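Local structure of uncharacterized protein (Bacteroides ovatus, 4FS7) at residues E8-N12 with V44-V50; P79-I85 with I101-K106; I334-S338 with A359-Q363. The protein is of unknown function but, as an extracellular leucine-rich repeat protein of the BspA type, probably serves in protein binding. All blocks are in the same frame, centred on the assembly; numbering follows the deposited sequence.

Contact 1: E8-N12 with V44-V50; sequences EITYN and VNIPPVV
Ile-9 and Tyr-11 reach from one strand toward 44-50, and between them they make almost all of the contact. The tight part lies where Ile-9 CD1 and Tyr-11 OH press on residues 45-47. Ile-9 meets the other segment through CD1, 3.4 Å from Asn-45 O and 3.8 Å from Ile-46 CA, with Val-44 CG1 and Ile-46 CG1 as its apolar neighbours. CG1 stands anti to the carbonyl carbon (chi1 -58°) and the chain runs on extended (chi2 170°), which carries the methyl to the opposite backbone; a slim, branched aliphatic chain suits such a spot. Tyr-11 comes at Pro-47 from the opposite direction: its OH rests against Pro-47 CD and CG, 3.2 Å from CD. Val-50 CG1 lies obliquely to the phenol, 3.8 Å from Tyr-11 CZ. No hydrogen bond crosses the contact, so its fit rests on shape. A leucine here has neither ring nor hydroxyl and would probably open a gap beside Pro-47 and Val-50 and leave Phe-4 without its ring partner. The outer side is looser: the side chains of Pro-48 and Val-49 point away and are exposed, and Glu-8 bends off to a salt bridge with Arg-26. Val-22 of strand 19-25 packs on Ile-9 and Ile-46, and Val-59 of strand 55-62 on Tyr-11 and Ile-46. The contact thus sets strand 9-13 against the turn between strand 42-45, of the parallel sheet, and strand 49-52, of the mixed sheet that holds 9-13 itself.

Contact 2: P79-I85 with I101-K106; sequences PSTVREI and IPDSVK
Arg-83 O is gripped by two waters that tie it to Lys-106, just past the turn 102-105. One donates to it and accepts from Lys-106 N; the other does the same for Lys-106 NZ, which also bonds directly to Ser-104 O at 3.0 Å. The lysine can do this because its long chain folds back at the last torsion (chi4 52°), bringing the ammonium over its own turn. Val-105 adds a nearly straight CA-H...O contact to Arg-83 O, 164° at the hydrogen. On the solvent side a water joins Ser-80 O to Ser-104 N; a second reaches Ser-104 OG, a bridge that needs the hydroxyl but holds for one of two conformers. Arg-83 CB packs on Ser-104 CB, while its guanidinium pairs with Glu-16. Further in, Pro-102 sets its CB and CG against two carbonyl oxygens, with CG 3.3 Å from Pro-79 O and CB 3.4 Å from Val-82 O; the latter is buried with no polar partner. Deeper still, Ile-85 CD1 meets Val-105 CG2 at 4.2 Å. In both type I turns, 79-82 and 102-105, a proline, lacking an N-H, gives its carbonyl to the valine N that closes the turn. They are probably equivalent turns of successive repeats, with parallel strands 73-77 and 98-99 leading into them and the short, weakly bonded strand 84-85 lying beside 55-62.

Contact 3: I334-S338 with A359-Q363; sequences IGKRS and ANAFQ
Arg-337 N donates to Ala-359 O at 2.9 Å, the one hydrogen bond between the two segments, with an N-H...O angle of 143° and the donor tilted 26° out of the carbonyl plane. Beside it, Arg-337 CA-H points at Asn-360 O, and Lys-336 CG lies 3.4 Å from Ala-359 O, so the alanine oxygen has a polar partner and aliphatic cover. Lys-336 CG is anti to the backbone N (chi1 174°), which lays the start of the chain along the alanine while the ammonium runs on outward. On the inner side Ala-361 CB sits 3.6 Å from Gly-335 O and 4.0 Å from Ile-334 CG2; a methyl is enough where the neighbouring backbone comes so near. Ile-334 CD1 lies at the edge of the Phe-362 ring, near its plane, 4.3 Å from Phe-362 CZ. A second shell sets these groups in place. The type II turn 335-338 closes through Ser-338 N to Gly-335 O, and the type I turn 360-363 through Gln-363 N to Asn-360 O. Arg-337 bends at chi3 to a salt bridge with Glu-317, Asn-360 N bonds to Asp-383 OD1, and the ring of Phe-362 stacks on Phe-384 and also meets Phe-339, nearly parallel to it. The contact thus joins successive repeats of the BspA type, where the chain leaves strands 333-334 and 356-357, which follow 310-311 in one parallel sheet.

In the fold
Contacts 1 and 2 are neighbours near the N-terminal end of the elongated chain, their centres 14 Å apart. They touch through the prolines that follow strands 42-45 and 73-77: Ile-46 O lies 3.2 Å from Pro-79 CD, and Pro-48 CA is 3.5 Å from Thr-81 OG1. Both reach the same mixed sheet, and contact 2 lies further along the chain, its centre 31 Å from the chain's centre against 40 Å for contact 1. Contact 3 is also turn against turn, but at a different bend of the coil, on the other side of the chain's centre, about 70 Å from contact 1 and 62 Å from contact 2, centre to centre.

Contact 1: E8-N12 with V44-V50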
loop_
_atom_site.group_PDB
_atom_site.type_symbol
_atom_site.label_atom_id
_atom_site.label_comp_id
_atom_site.label_asym_id
_atom_site.label_seq_id
_atom_site.Cartn_x
_atom_site.Cartn_y
_atom_site.Cartn_z
ATOM N N GLU A 8 28.057 -31.720 3.339
ATOM C CA GLU A 8 27.543 -30.915 2.235
ATOM C C GLU A 8 27.685 -29.407 2.448
ATOM O O GLU A 8 27.272 -28.635 1.597
ATOM C CB GLU A 8 26.068 -31.262 1.970
ATOM C CG GLU A 8 25.811 -32.723 1.594
ATOM C CD GLU A 8 26.467 -33.132 0.272
ATOM O OE1 GLU A 8 26.583 -32.286 -0.652
ATOM O OE2 GLU A 8 26.864 -34.316 0.157
ATOM N N ILE A 9 28.310 -28.971 3.535
ATOM C CA ILE A 9 28.222 -27.567 3.976
ATOM C C ILE A 9 29.597 -26.921 4.045
ATOM O O ILE A 9 30.578 -27.568 4.469
ATOM C CB ILE A 9 27.540 -27.473 5.347
ATOM C CG1 ILE A 9 26.142 -28.117 5.243
ATOM C CG2 ILE A 9 27.419 -25.988 5.819
ATOM C CD1 ILE A 9 25.457 -28.318 6.562
ATOM N N THR A 10 29.689 -25.664 3.620
ATOM C CA THR A 10 30.920 -24.904 3.702
ATOM C C THR A 10 30.872 -23.893 4.852
ATOM O O THR A 10 29.797 -23.391 5.197
ATOM C CB THR A 10 31.314 -24.203 2.370
ATOM O OG1 THR A 10 30.452 -23.060 2.129
ATOM C CG2 THR A 10 31.229 -25.180 1.226
ATOM N N TYR A 11 32.044 -23.595 5.414
ATOM C CA TYR A 11 32.210 -22.811 6.611
ATOM C C TYR A 11 33.293 -21.786 6.430
ATOM O O TYR A 11 34.317 -22.049 5.753
ATOM C CB TYR A 11 32.549 -23.702 7.825
ATOM C CG TYR A 11 31.473 -24.724 8.132
ATOM C CD1 TYR A 11 30.417 -24.369 8.979
ATOM C CD2 TYR A 11 31.444 -25.983 7.552
ATOM C CE1 TYR A 11 29.409 -25.245 9.254
ATOM C CE2 TYR A 11 30.455 -26.883 7.858
ATOM C CZ TYR A 11 29.388 -26.486 8.677
ATOM O OH TYR A 11 28.379 -27.406 8.926
ATOM N N ASN A 12 33.100 -20.653 7.080
ATOM C CA ASN A 12 34.115 -19.635 7.237
ATOM C C ASN A 12 34.395 -19.388 8.723
ATOM O O ASN A 12 33.472 -19.334 9.530
ATOM C CB ASN A 12 33.716 -18.296 6.605
ATOM C CG ASN A 12 33.573 -18.352 5.108
ATOM O OD1 ASN A 12 33.839 -19.350 4.473
ATOM N ND2 ASN A 12 33.023 -17.278 4.547
ATOM N N VAL A 44 19.247 -29.732 3.927
ATOM C CA VAL A 44 20.517 -29.227 4.452
ATOM C C VAL A 44 20.440 -29.289 5.957
ATOM O O VAL A 44 19.643 -28.595 6.589
ATOM C CB VAL A 44 20.791 -27.802 3.997
ATOM C CG1 VAL A 44 22.081 -27.230 4.597
ATOM C CG2 VAL A 44 20.876 -27.744 2.481
ATOM N N ASN A 45 21.268 -30.145 6.549
ATOM C CA ASN A 45 21.231 -30.391 7.958
ATOM C C ASN A 45 22.438 -29.744 8.638
ATOM O O ASN A 45 23.542 -30.315 8.602
ATOM C CB ASN A 45 21.199 -31.893 8.174
ATOM C CG ASN A 45 20.529 -32.255 9.430
ATOM O OD1 ASN A 45 20.684 -31.557 10.450
ATOM N ND2 ASN A 45 19.734 -33.341 9.394
ATOM N N ILE A 46 22.286 -28.546 9.209
ATOM C CA ILE A 46 23.425 -27.821 9.712
ATOM C C ILE A 46 23.743 -28.310 11.140
ATOM O O ILE A 46 22.895 -28.222 12.024
ATOM C CB ILE A 46 23.172 -26.287 9.743
ATOM C CG1 ILE A 46 22.877 -25.744 8.328
ATOM C CG2 ILE A 46 24.322 -25.563 10.421
ATOM C CD1 ILE A 46 22.347 -24.315 8.300
ATOM N N PRO A 47 24.969 -28.790 11.376
ATOM C CA PRO A 47 25.310 -29.263 12.726
ATOM C C PRO A 47 25.647 -28.090 13.654
ATOM O O PRO A 47 26.034 -26.991 13.198
ATOM C CB PRO A 47 26.520 -30.145 12.458
ATOM C CG PRO A 47 27.220 -29.453 11.305
ATOM C CD PRO A 47 26.083 -28.983 10.435
ATOM N N PRO A 48 25.597 -28.320 14.978
ATOM C CA PRO A 48 25.944 -27.272 15.943
ATOM C C PRO A 48 27.441 -27.110 16.172
ATOM O O PRO A 48 27.889 -26.064 16.673
ATOM C CB PRO A 48 25.276 -27.750 17.225
ATOM C CG PRO A 48 25.185 -29.231 17.073
ATOM C CD PRO A 48 24.943 -29.468 15.635
ATOM N N VAL A 49 28.193 -28.154 15.817
ATOM C CA VAL A 49 29.649 -28.242 16.033
ATOM C C VAL A 49 30.255 -28.979 14.859
ATOM O O VAL A 49 29.667 -29.952 14.366
ATOM C CB VAL A 49 30.015 -28.981 17.367
ATOM C CG1 VAL A 49 31.531 -29.063 17.527
ATOM C CG2 VAL A 49 29.422 -28.322 18.548
ATOM N N VAL A 50 31.431 -28.502 14.425
ATOM C CA VAL A 50 32.213 -29.217 13.460
ATOM C C VAL A 50 33.670 -29.279 13.981
ATOM O O VAL A 50 34.121 -28.417 14.755
ATOM C CB VAL A 50 32.164 -28.579 12.045
ATOM C CG1 VAL A 50 30.764 -28.722 11.418
ATOM C CG2 VAL A 50 32.670 -27.108 12.073
#

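Contact 2: P79-I85 with I101-K106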
loop_
_atom_site.group_PDB
_atom_site.type_symbol
_atom_site.label_atom_id
_atom_site.label_comp_id
_atom_site.label_asym_id
_atom_site.label_seq_id
_atom_site.Cartn_x
_atom_site.Cartn_y
_atom_site.Cartn_z
ATOM N N PRO A 79 20.560 -25.449 13.762
ATOM C CA PRO A 79 20.699 -25.832 15.154
ATOM C C PRO A 79 20.533 -24.634 16.097
ATOM O O PRO A 79 20.665 -23.486 15.692
ATOM C CB PRO A 79 22.138 -26.372 15.214
ATOM C CG PRO A 79 22.858 -25.549 14.195
ATOM C CD PRO A 79 21.855 -25.382 13.079
ATOM N N SER A 80 20.293 -24.905 17.373
ATOM C CA SER A 80 20.001 -23.871 18.353
ATOM C C SER A 80 21.144 -22.929 18.615
ATOM O O SER A 80 20.970 -21.860 19.205
ATOM C CB SER A 80 19.558 -24.484 19.662
ATOM O OG SER A 80 20.638 -25.156 20.296
ATOM N N THR A 81 22.335 -23.353 18.196
ATOM C CA THR A 81 23.537 -22.587 18.385
ATOM C C THR A 81 23.676 -21.391 17.448
ATOM O O THR A 81 24.465 -20.477 17.722
ATOM C CB THR A 81 24.782 -23.489 18.246
ATOM O OG1 THR A 81 24.731 -24.170 16.987
ATOM C CG2 THR A 81 24.763 -24.547 19.388
ATOM N N VAL A 82 22.893 -21.384 16.368
ATOM C CA VAL A 82 22.905 -20.272 15.439
ATOM C C VAL A 82 22.122 -19.127 16.037
ATOM O O VAL A 82 20.933 -19.235 16.282
ATOM C CB VAL A 82 22.373 -20.698 14.060
ATOM C CG1 VAL A 82 22.028 -19.486 13.179
ATOM C CG2 VAL A 82 23.375 -21.593 13.339
ATOM N N ARG A 83 22.811 -18.012 16.247
ATOM C CA ARG A 83 22.234 -16.825 16.886
ATOM C C ARG A 83 22.131 -15.618 15.981
ATOM O O ARG A 83 21.517 -14.614 16.382
ATOM C CB ARG A 83 22.977 -16.443 18.150
ATOM C CG ARG A 83 24.358 -16.072 17.985
ATOM C CD ARG A 83 24.989 -15.897 19.382
ATOM N NE ARG A 83 26.300 -15.276 19.225
ATOM C CZ ARG A 83 27.478 -15.867 19.427
ATOM N NH1 ARG A 83 27.573 -17.121 19.867
ATOM N NH2 ARG A 83 28.582 -15.173 19.198
ATOM N N GLU A 84 22.621 -15.739 14.755
ATOM C CA GLU A 84 22.608 -14.641 13.792
ATOM C C GLU A 84 22.498 -15.229 12.403
ATOM O O GLU A 84 23.130 -16.228 12.101
ATOM C CB GLU A 84 23.910 -13.861 13.912
ATOM C CG GLU A 84 24.045 -12.659 13.015
ATOM C CD GLU A 84 25.386 -11.958 13.222
ATOM O OE1 GLU A 84 25.845 -11.904 14.384
ATOM O OE2 GLU A 84 25.959 -11.466 12.225
ATOM N N ILE A 85 21.671 -14.617 11.560
ATOM C CA ILE A 85 21.459 -15.043 10.173
ATOM C C ILE A 85 21.707 -13.791 9.316
ATOM O O ILE A 85 21.101 -12.747 9.542
ATOM C CB ILE A 85 20.063 -15.604 9.942
ATOM C CG1 ILE A 85 19.828 -16.845 10.832
ATOM C CG2 ILE A 85 19.877 -15.914 8.450
ATOM C CD1 ILE A 85 18.391 -17.410 10.737
ATOM N N ILE A 101 13.775 -21.089 12.611
ATOM C CA ILE A 101 14.614 -19.991 13.078
ATOM C C ILE A 101 14.832 -20.179 14.569
ATOM O O ILE A 101 13.900 -20.133 15.358
ATOM C CB ILE A 101 13.996 -18.614 12.844
ATOM C CG1 ILE A 101 13.496 -18.479 11.404
ATOM C CG2 ILE A 101 15.043 -17.531 13.135
ATOM C CD1 ILE A 101 14.590 -18.649 10.393
ATOM N N PRO A 102 16.088 -20.400 14.995
ATOM C CA PRO A 102 16.354 -20.594 16.417
ATOM C C PRO A 102 15.929 -19.426 17.299
ATOM O O PRO A 102 15.918 -18.265 16.877
ATOM C CB PRO A 102 17.888 -20.749 16.454
ATOM C CG PRO A 102 18.224 -21.254 15.170
ATOM C CD PRO A 102 17.310 -20.584 14.203
ATOM N N ASP A 103 15.652 -19.758 18.551
ATOM C CA ASP A 103 15.147 -18.828 19.548
ATOM C C ASP A 103 16.061 -17.671 19.814
ATOM O O ASP A 103 15.596 -16.611 20.248
ATOM C CB ASP A 103 14.847 -19.532 20.889
ATOM C CG ASP A 103 13.607 -20.376 20.870
ATOM O OD1 ASP A 103 12.772 -20.248 19.950
ATOM O OD2 ASP A 103 13.451 -21.174 21.832
ATOM N N SER A 104 17.371 -17.838 19.620
ATOM C CA SER A 104 18.352 -16.795 19.892
ATOM C C SER A 104 18.476 -15.737 18.788
ATOM O O SER A 104 19.164 -14.732 18.968
ATOM C CB SER A 104 19.740 -17.423 20.134
ATOM O OG SER A 104 19.725 -18.245 21.291
ATOM N N VAL A 105 17.846 -15.977 17.619
ATOM C CA VAL A 105 17.945 -15.015 16.509
ATOM C C VAL A 105 17.062 -13.788 16.816
ATOM O O VAL A 105 15.865 -13.942 17.075
ATOM C CB VAL A 105 17.564 -15.659 15.187
ATOM C CG1 VAL A 105 17.437 -14.614 14.069
ATOM C CG2 VAL A 105 18.598 -16.720 14.832
ATOM N N LYS A 106 17.673 -12.589 16.803
ATOM C CA LYS A 106 16.998 -11.357 17.190
ATOM C C LYS A 106 16.560 -10.498 15.996
ATOM O O LYS A 106 15.698 -9.603 16.152
ATOM C CB LYS A 106 17.906 -10.522 18.096
ATOM C CG LYS A 106 18.235 -11.228 19.430
ATOM C CD LYS A 106 19.454 -10.665 20.178
ATOM C CE LYS A 106 19.755 -11.485 21.482
ATOM N NZ LYS A 106 19.868 -13.012 21.274
HETATM O O HOH W 1 18.538 -20.668 19.968
HETATM O O HOH W 2 22.168 -19.953 21.000
HETATM O O HOH W 3 20.324 -12.223 15.636
HETATM O O HOH W 4 21.725 -13.146 19.000
#

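Contact 3: I334-S338 with A359-Q363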
loop_
_atom_site.group_PDB
_atom_site.type_symbol
_atom_site.label_atom_id
_atom_site.label_comp_id
_atom_site.label_asym_id
_atom_site.label_seq_id
_atom_site.Cartn_x
_atom_site.Cartn_y
_atom_site.Cartn_z
ATOM N N ILE A 334 -13.924 26.993 -10.338
ATOM C CA ILE A 334 -14.017 25.711 -11.003
ATOM C C ILE A 334 -12.805 25.610 -11.920
ATOM O O ILE A 334 -12.583 26.510 -12.716
ATOM C CB ILE A 334 -15.356 25.602 -11.895
ATOM C CG1 ILE A 334 -16.601 25.637 -10.986
ATOM C CG2 ILE A 334 -15.350 24.364 -12.772
ATOM C CD1 ILE A 334 -17.952 25.860 -11.741
ATOM N N GLY A 335 -12.006 24.562 -11.780
ATOM C CA GLY A 335 -10.767 24.442 -12.506
ATOM C C GLY A 335 -10.844 24.054 -13.956
ATOM O O GLY A 335 -11.897 23.793 -14.533
ATOM N N LYS A 336 -9.678 24.115 -14.597
ATOM C CA LYS A 336 -9.529 23.674 -15.983
ATOM C C LYS A 336 -10.040 22.246 -16.129
ATOM O O LYS A 336 -9.689 21.377 -15.316
ATOM C CB LYS A 336 -8.040 23.762 -16.361
ATOM C CG LYS A 336 -7.704 23.198 -17.719
ATOM C CD LYS A 336 -6.245 23.441 -18.123
ATOM C CE LYS A 336 -5.958 22.949 -19.518
ATOM N NZ LYS A 336 -4.567 23.267 -19.926
ATOM N N ARG A 337 -10.879 21.984 -17.122
ATOM C CA ARG A 337 -11.362 20.633 -17.439
ATOM C C ARG A 337 -12.044 19.982 -16.241
ATOM O O ARG A 337 -12.195 18.771 -16.215
ATOM C CB ARG A 337 -10.223 19.773 -17.956
ATOM C CG ARG A 337 -9.785 20.159 -19.364
ATOM C CD ARG A 337 -8.454 19.520 -19.815
ATOM N NE ARG A 337 -8.498 18.061 -19.763
ATOM C CZ ARG A 337 -7.550 17.302 -20.301
ATOM N NH1 ARG A 337 -6.504 17.849 -20.906
ATOM N NH2 ARG A 337 -7.605 15.987 -20.185
ATOM N N SER A 338 -12.584 20.757 -15.290
ATOM C CA SER A 338 -13.133 20.102 -14.098
ATOM C C SER A 338 -14.297 19.180 -14.328
ATOM O O SER A 338 -14.459 18.224 -13.573
ATOM C CB SER A 338 -13.491 21.143 -13.022
ATOM O OG SER A 338 -12.354 21.753 -12.421
ATOM N N ALA A 359 -10.256 26.617 -18.210
ATOM C CA ALA A 359 -10.345 26.338 -19.627
ATOM C C ALA A 359 -11.021 25.000 -19.841
ATOM O O ALA A 359 -10.661 23.973 -19.240
ATOM C CB ALA A 359 -8.976 26.370 -20.295
ATOM N N ASN A 360 -11.999 24.978 -20.736
ATOM C CA ASN A 360 -12.639 23.752 -21.129
ATOM C C ASN A 360 -13.248 22.973 -19.959
ATOM O O ASN A 360 -13.413 21.763 -20.034
ATOM C CB ASN A 360 -11.683 22.896 -21.974
ATOM C CG ASN A 360 -11.485 23.486 -23.327
ATOM O OD1 ASN A 360 -12.460 23.919 -23.962
ATOM N ND2 ASN A 360 -10.265 23.458 -23.811
ATOM N N ALA A 361 -13.708 23.717 -18.938
ATOM C CA ALA A 361 -14.317 23.076 -17.786
ATOM C C ALA A 361 -15.499 22.185 -18.142
ATOM O O ALA A 361 -15.764 21.209 -17.472
ATOM C CB ALA A 361 -14.694 24.101 -16.748
ATOM N N PHE A 362 -16.257 22.595 -19.186
ATOM C CA PHE A 362 -17.440 21.869 -19.594
ATOM C C PHE A 362 -17.354 21.364 -21.019
ATOM O O PHE A 362 -18.351 21.061 -21.640
ATOM C CB PHE A 362 -18.701 22.749 -19.348
ATOM C CG PHE A 362 -18.905 23.053 -17.919
ATOM C CD1 PHE A 362 -19.473 22.122 -17.079
ATOM C CD2 PHE A 362 -18.430 24.240 -17.375
ATOM C CE1 PHE A 362 -19.598 22.387 -15.742
ATOM C CE2 PHE A 362 -18.555 24.487 -16.009
ATOM C CZ PHE A 362 -19.149 23.561 -15.198
ATOM N N GLN A 363 -16.129 21.233 -21.528
ATOM C CA GLN A 363 -15.935 20.632 -22.826
ATOM C C GLN A 363 -16.462 19.200 -22.809
ATOM O O GLN A 363 -16.262 18.469 -21.831
ATOM C CB GLN A 363 -14.460 20.655 -23.164
ATOM C CG GLN A 363 -14.128 20.037 -24.507
ATOM C CD GLN A 363 -12.665 20.170 -24.785
ATOM O OE1 GLN A 363 -11.831 19.740 -24.013
ATOM N NE2 GLN A 363 -12.346 20.804 -25.900
#